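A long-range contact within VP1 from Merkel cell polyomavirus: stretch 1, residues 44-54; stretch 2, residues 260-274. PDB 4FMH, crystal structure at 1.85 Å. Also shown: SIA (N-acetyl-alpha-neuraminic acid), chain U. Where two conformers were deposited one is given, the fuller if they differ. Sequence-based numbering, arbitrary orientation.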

# COMPACT_ATOMS: atom_id res chain seq x y z
N ASN B 44 16.97 -5.65 -32.31
CA ASN B 44 17.58 -5.87 -31.00
C ASN B 44 16.88 -5.07 -29.90
O ASN B 44 17.01 -5.38 -28.72
CB ASN B 44 19.08 -5.58 -31.02
CG ASN B 44 19.40 -4.15 -31.37
OD1 ASN B 44 19.76 -3.35 -30.50
ND2 ASN B 44 19.27 -3.81 -32.65
N TRP B 45 16.13 -4.05 -30.31
CA TRP B 45 15.36 -3.24 -29.37
C TRP B 45 13.88 -3.64 -29.29
O TRP B 45 13.06 -2.90 -28.75
CB TRP B 45 15.55 -1.75 -29.65
CG TRP B 45 16.90 -1.24 -29.22
CD1 TRP B 45 17.87 -0.68 -30.01
CD2 TRP B 45 17.45 -1.30 -27.89
NE1 TRP B 45 18.98 -0.36 -29.25
CE2 TRP B 45 18.75 -0.73 -27.95
CE3 TRP B 45 16.97 -1.75 -26.66
CZ2 TRP B 45 19.57 -0.61 -26.82
CZ3 TRP B 45 17.78 -1.64 -25.54
CH2 TRP B 45 19.07 -1.06 -25.63
N TYR B 46 13.55 -4.82 -29.81
CA TYR B 46 12.22 -5.40 -29.68
C TYR B 46 11.81 -5.48 -28.21
O TYR B 46 12.56 -5.98 -27.37
CB TYR B 46 12.22 -6.80 -30.31
CG TYR B 46 10.96 -7.60 -30.15
CD1 TYR B 46 9.74 -7.12 -30.64
CD2 TYR B 46 10.99 -8.86 -29.55
CE1 TYR B 46 8.57 -7.88 -30.51
CE2 TYR B 46 9.84 -9.62 -29.42
CZ TYR B 46 8.63 -9.12 -29.90
OH TYR B 46 7.50 -9.88 -29.76
N THR B 47 10.61 -4.97 -27.93
CA THR B 47 10.01 -4.82 -26.58
C THR B 47 10.48 -3.56 -25.84
O THR B 47 10.17 -3.38 -24.66
CB THR B 47 10.09 -6.10 -25.66
OG1 THR B 47 11.40 -6.22 -25.09
CG2 THR B 47 9.73 -7.37 -26.43
N TYR B 48 11.18 -2.69 -26.56
CA TYR B 48 11.62 -1.40 -26.03
C TYR B 48 11.23 -0.25 -26.97
O TYR B 48 10.82 -0.48 -28.13
CB TYR B 48 13.15 -1.36 -25.84
CG TYR B 48 13.71 -2.37 -24.87
CD1 TYR B 48 13.95 -2.02 -23.54
CD2 TYR B 48 14.03 -3.67 -25.29
CE1 TYR B 48 14.47 -2.94 -22.64
CE2 TYR B 48 14.56 -4.60 -24.39
CZ TYR B 48 14.77 -4.22 -23.07
OH TYR B 48 15.29 -5.13 -22.18
N THR B 49 11.34 0.97 -26.47
CA THR B 49 11.31 2.17 -27.29
C THR B 49 12.75 2.47 -27.70
O THR B 49 13.68 1.74 -27.32
CB THR B 49 10.76 3.39 -26.51
OG1 THR B 49 11.63 3.68 -25.40
CG2 THR B 49 9.35 3.15 -26.01
N TYR B 50 12.93 3.53 -28.49
CA TYR B 50 14.25 4.15 -28.60
C TYR B 50 14.45 5.08 -27.41
O TYR B 50 13.74 4.97 -26.40
CB TYR B 50 14.42 4.89 -29.94
CG TYR B 50 14.68 4.00 -31.14
CD1 TYR B 50 14.79 2.61 -31.01
CD2 TYR B 50 14.86 4.55 -32.41
CE1 TYR B 50 15.05 1.80 -32.11
CE2 TYR B 50 15.12 3.75 -33.52
CZ TYR B 50 15.21 2.38 -33.36
OH TYR B 50 15.47 1.59 -34.46
N ASP B 51 15.39 6.01 -27.50
CA ASP B 51 15.67 6.89 -26.37
C ASP B 51 14.68 8.03 -26.27
O ASP B 51 14.47 8.78 -27.23
CB ASP B 51 17.12 7.38 -26.42
CG ASP B 51 18.12 6.24 -26.42
OD1 ASP B 51 19.11 6.32 -27.17
OD2 ASP B 51 17.89 5.25 -25.68
N LEU B 52 14.04 8.14 -25.11
CA LEU B 52 13.04 9.17 -24.87
C LEU B 52 13.70 10.43 -24.33
O LEU B 52 14.40 10.39 -23.32
CB LEU B 52 11.97 8.65 -23.90
CG LEU B 52 11.10 7.50 -24.44
CD1 LEU B 52 10.58 6.64 -23.31
CD2 LEU B 52 9.96 8.03 -25.31
N GLN B 53 13.48 11.54 -25.03
CA GLN B 53 14.11 12.81 -24.68
C GLN B 53 13.19 13.98 -25.01
O GLN B 53 12.55 13.98 -26.06
CB GLN B 53 15.40 13.02 -25.48
CG GLN B 53 16.51 12.01 -25.27
CD GLN B 53 17.81 12.44 -25.92
OE1 GLN B 53 18.56 13.25 -25.36
NE2 GLN B 53 18.08 11.91 -27.11
N PRO B 54 13.15 15.00 -24.13
CA PRO B 54 12.55 16.27 -24.52
C PRO B 54 13.38 16.91 -25.63
O PRO B 54 14.61 16.97 -25.52
CB PRO B 54 12.67 17.13 -23.25
CG PRO B 54 13.06 16.19 -22.17
CD PRO B 54 13.77 15.06 -22.80
N GLY B 260 8.61 -0.08 -17.09
CA GLY B 260 9.63 0.87 -16.63
C GLY B 260 10.72 1.16 -17.64
O GLY B 260 10.63 0.74 -18.79
N PHE B 261 11.73 1.91 -17.19
CA PHE B 261 12.82 2.36 -18.04
C PHE B 261 14.03 1.45 -17.95
O PHE B 261 14.38 0.98 -16.86
CB PHE B 261 13.30 3.76 -17.64
CG PHE B 261 12.29 4.85 -17.84
CD1 PHE B 261 12.03 5.35 -19.11
CD2 PHE B 261 11.64 5.42 -16.74
CE1 PHE B 261 11.11 6.39 -19.29
CE2 PHE B 261 10.72 6.46 -16.91
CZ PHE B 261 10.46 6.94 -18.19
N LEU B 262 14.68 1.23 -19.10
CA LEU B 262 16.05 0.75 -19.13
C LEU B 262 16.94 1.98 -19.07
O LEU B 262 16.87 2.86 -19.94
CB LEU B 262 16.31 -0.05 -20.41
CG LEU B 262 17.71 -0.68 -20.57
CD1 LEU B 262 17.97 -1.78 -19.53
CD2 LEU B 262 17.91 -1.20 -21.99
N PHE B 263 17.76 2.05 -18.03
CA PHE B 263 18.66 3.18 -17.81
C PHE B 263 20.02 2.87 -18.41
O PHE B 263 20.71 1.96 -17.93
CB PHE B 263 18.82 3.45 -16.32
CG PHE B 263 17.61 4.08 -15.68
CD1 PHE B 263 16.54 3.31 -15.26
CD2 PHE B 263 17.55 5.46 -15.51
CE1 PHE B 263 15.41 3.90 -14.67
CE2 PHE B 263 16.42 6.06 -14.92
CZ PHE B 263 15.35 5.27 -14.51
N LYS B 264 20.39 3.61 -19.44
CA LYS B 264 21.64 3.37 -20.16
C LYS B 264 22.77 4.25 -19.61
O LYS B 264 22.52 5.35 -19.13
CB LYS B 264 21.44 3.62 -21.66
CG LYS B 264 20.30 2.80 -22.27
CD LYS B 264 20.07 3.18 -23.72
CE LYS B 264 18.99 2.30 -24.34
NZ LYS B 264 18.59 2.77 -25.70
N THR B 265 24.00 3.74 -19.70
CA THR B 265 25.19 4.42 -19.16
C THR B 265 25.26 5.92 -19.45
O THR B 265 25.57 6.71 -18.57
CB THR B 265 26.49 3.74 -19.69
OG1 THR B 265 26.41 2.32 -19.49
CG2 THR B 265 27.74 4.27 -18.96
N SER B 266 24.96 6.30 -20.69
CA SER B 266 25.07 7.69 -21.15
C SER B 266 24.06 8.64 -20.48
O SER B 266 24.23 9.86 -20.52
CB SER B 266 24.84 7.74 -22.65
OG SER B 266 23.54 7.25 -22.93
N GLY B 267 23.01 8.07 -19.89
CA GLY B 267 21.91 8.86 -19.34
C GLY B 267 20.62 8.65 -20.13
O GLY B 267 19.53 8.96 -19.64
N LYS B 268 20.74 8.12 -21.34
CA LYS B 268 19.59 7.83 -22.18
C LYS B 268 18.68 6.82 -21.49
O LYS B 268 19.14 5.95 -20.74
CB LYS B 268 20.02 7.29 -23.56
CG LYS B 268 20.95 8.21 -24.35
CD LYS B 268 20.23 9.38 -24.99
CE LYS B 268 21.22 10.31 -25.70
NZ LYS B 268 21.75 9.75 -26.97
N MET B 269 17.38 6.96 -21.73
CA MET B 269 16.38 6.06 -21.16
C MET B 269 15.37 5.61 -22.22
O MET B 269 14.91 6.41 -23.03
CB MET B 269 15.64 6.76 -20.02
CG MET B 269 16.55 7.18 -18.86
SD MET B 269 15.86 8.46 -17.84
CE MET B 269 14.34 7.70 -17.27
N ALA B 270 15.03 4.32 -22.17
CA ALA B 270 14.03 3.74 -23.05
C ALA B 270 12.99 2.98 -22.22
O ALA B 270 13.33 2.32 -21.24
CB ALA B 270 14.69 2.80 -24.05
N LEU B 271 11.72 3.06 -22.61
CA LEU B 271 10.68 2.27 -21.93
C LEU B 271 10.69 0.82 -22.41
O LEU B 271 11.20 0.50 -23.49
CB LEU B 271 9.29 2.91 -22.11
CG LEU B 271 8.99 4.14 -21.26
CD1 LEU B 271 7.74 4.83 -21.80
CD2 LEU B 271 8.82 3.78 -19.77
N HIS B 272 10.15 -0.07 -21.57
CA HIS B 272 10.19 -1.51 -21.80
C HIS B 272 8.82 -2.07 -21.45
O HIS B 272 8.16 -1.59 -20.52
CB HIS B 272 11.28 -2.13 -20.92
CG HIS B 272 11.46 -3.61 -21.08
ND1 HIS B 272 11.48 -4.25 -22.30
CD2 HIS B 272 11.69 -4.58 -20.16
CE1 HIS B 272 11.68 -5.54 -22.13
NE2 HIS B 272 11.81 -5.77 -20.83
N GLY B 273 8.38 -3.08 -22.20
CA GLY B 273 7.12 -3.75 -21.91
C GLY B 273 7.31 -5.25 -21.82
O GLY B 273 8.33 -5.78 -22.26
N LEU B 274 6.32 -5.94 -21.24
CA LEU B 274 6.32 -7.40 -21.18
C LEU B 274 5.08 -7.98 -21.85
O LEU B 274 4.07 -7.27 -21.99
CB LEU B 274 6.41 -7.87 -19.71
CG LEU B 274 7.74 -7.63 -18.99
CD1 LEU B 274 7.59 -8.01 -17.52
CD2 LEU B 274 8.86 -8.46 -19.63
C1 SIA U . 23.74 6.07 -26.13
C2 SIA U . 24.09 4.98 -27.15
C3 SIA U . 23.39 3.67 -26.73
C4 SIA U . 21.89 3.63 -27.03
C5 SIA U . 21.59 4.06 -28.46
C6 SIA U . 22.28 5.38 -28.83
C7 SIA U . 22.09 5.68 -30.33
C8 SIA U . 22.38 7.14 -30.73
C9 SIA U . 23.86 7.48 -30.77
C10 SIA U . 19.46 3.37 -29.49
C11 SIA U . 17.98 3.58 -29.52
N5 SIA U . 20.14 4.13 -28.63
O1A SIA U . 23.54 5.75 -24.94
O1B SIA U . 23.68 7.27 -26.51
O4 SIA U . 21.36 2.30 -26.83
O6 SIA U . 23.68 5.35 -28.49
O7 SIA U . 22.89 4.77 -31.10
O8 SIA U . 21.81 7.41 -32.02
O9 SIA U . 24.19 8.16 -29.56
O10 SIA U . 20.00 2.55 -30.22
O HOH W 1 16.38 1.57 -27.02
O HOH W 2 19.77 8.54 -28.58
O HOH W 3 16.85 9.40 -23.11

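The most unusual feature of this contact is the ammonium group of Lys264, which meets an aromatic face, a carboxylate, a water and a sugar at once. Lys264 NZ lies 4.1 Å from the centroid of the six-membered ring of Trp45 and 28° off the ring normal, which places it over the face and supports a cation-pi interaction. Lys264 NZ forms a salt bridge with Asp51 OD2 at 2.6 Å and donates to O4 of the bound sialic acid (SIA) at 3.0 Å. A water completes the set: it accepts from Lys264 NZ at 2.8 Å and donates to Thr49 O at 2.7 Å, tying the lysine to the backbone of stretch 1. With chi2 to chi4 all t, the Lys264 side chain is extended, so its ammonium reaches these partners from just past the end of the strand.

Asp51 divides its carboxylate between protein and ligand. While OD2 holds Lys264, Asp51 OD1 accepts from SIA N5 at 2.8 Å with an N-H...acceptor angle of 163°, a nearly straight bond. Lys268 is less directly engaged with this acid: Asp51 OD1 and Lys268 NZ are 4.3 Å apart, beyond a salt bridge, but a water spans them, donating to Asp51 OD1 at 2.7 Å and accepting from Lys268 NZ at 2.8 Å. Lys268 NZ also donates to SIA O1B at 3.2 Å, and Ser266 OG to SIA O1A at 2.5 Å, so both carboxylate oxygens of the sugar are met by stretch 2. From stretch 1, Trp45 NE1 adds a weak bond to SIA O10 at 3.2 Å, its angle only 124°.

Away from the sugar, the backbones meet in a single beta bridge, Tyr48 with His272, their CA atoms 4.5 Å apart. Thr47 O is a double acceptor, taking Gly273 N at 3.1 Å (163°) and His272 ND1 at 2.8 Å (147°); the second bond shows that ND1 carries a proton. Thr49 N donates to Leu271 O at 3.0 Å, and Leu271 N returns a bond to Thr49 OG1 at 2.9 Å, a side-chain oxygen serving where a backbone carbonyl might be expected. Thr49 OG1 in turn donates to Tyr50 O at 2.7 Å. Farther along, Leu52 N to Met269 O is 2.8 Å at 172°, the straightest of the cross-stretch bonds with a measured angle, and a water links Leu52 O (2.7 Å) to Met269 N (2.9 Å).

Aromatic and apolar contacts accompany these bonds. The rings of Tyr48 and His272 form an offset stack, with centroids 4.0 Å apart and planes inclined by 13°. Leu262 CD2 approaches Trp45 CZ3 to 3.6 Å, at the indole edge, and Tyr48 CE1 to 3.9 Å, so one methyl touches both rings. Leu52 CD1 similarly contacts Leu271 CG at 3.6 Å and the edge of the Phe261 ring at CE1, 4.1 Å away.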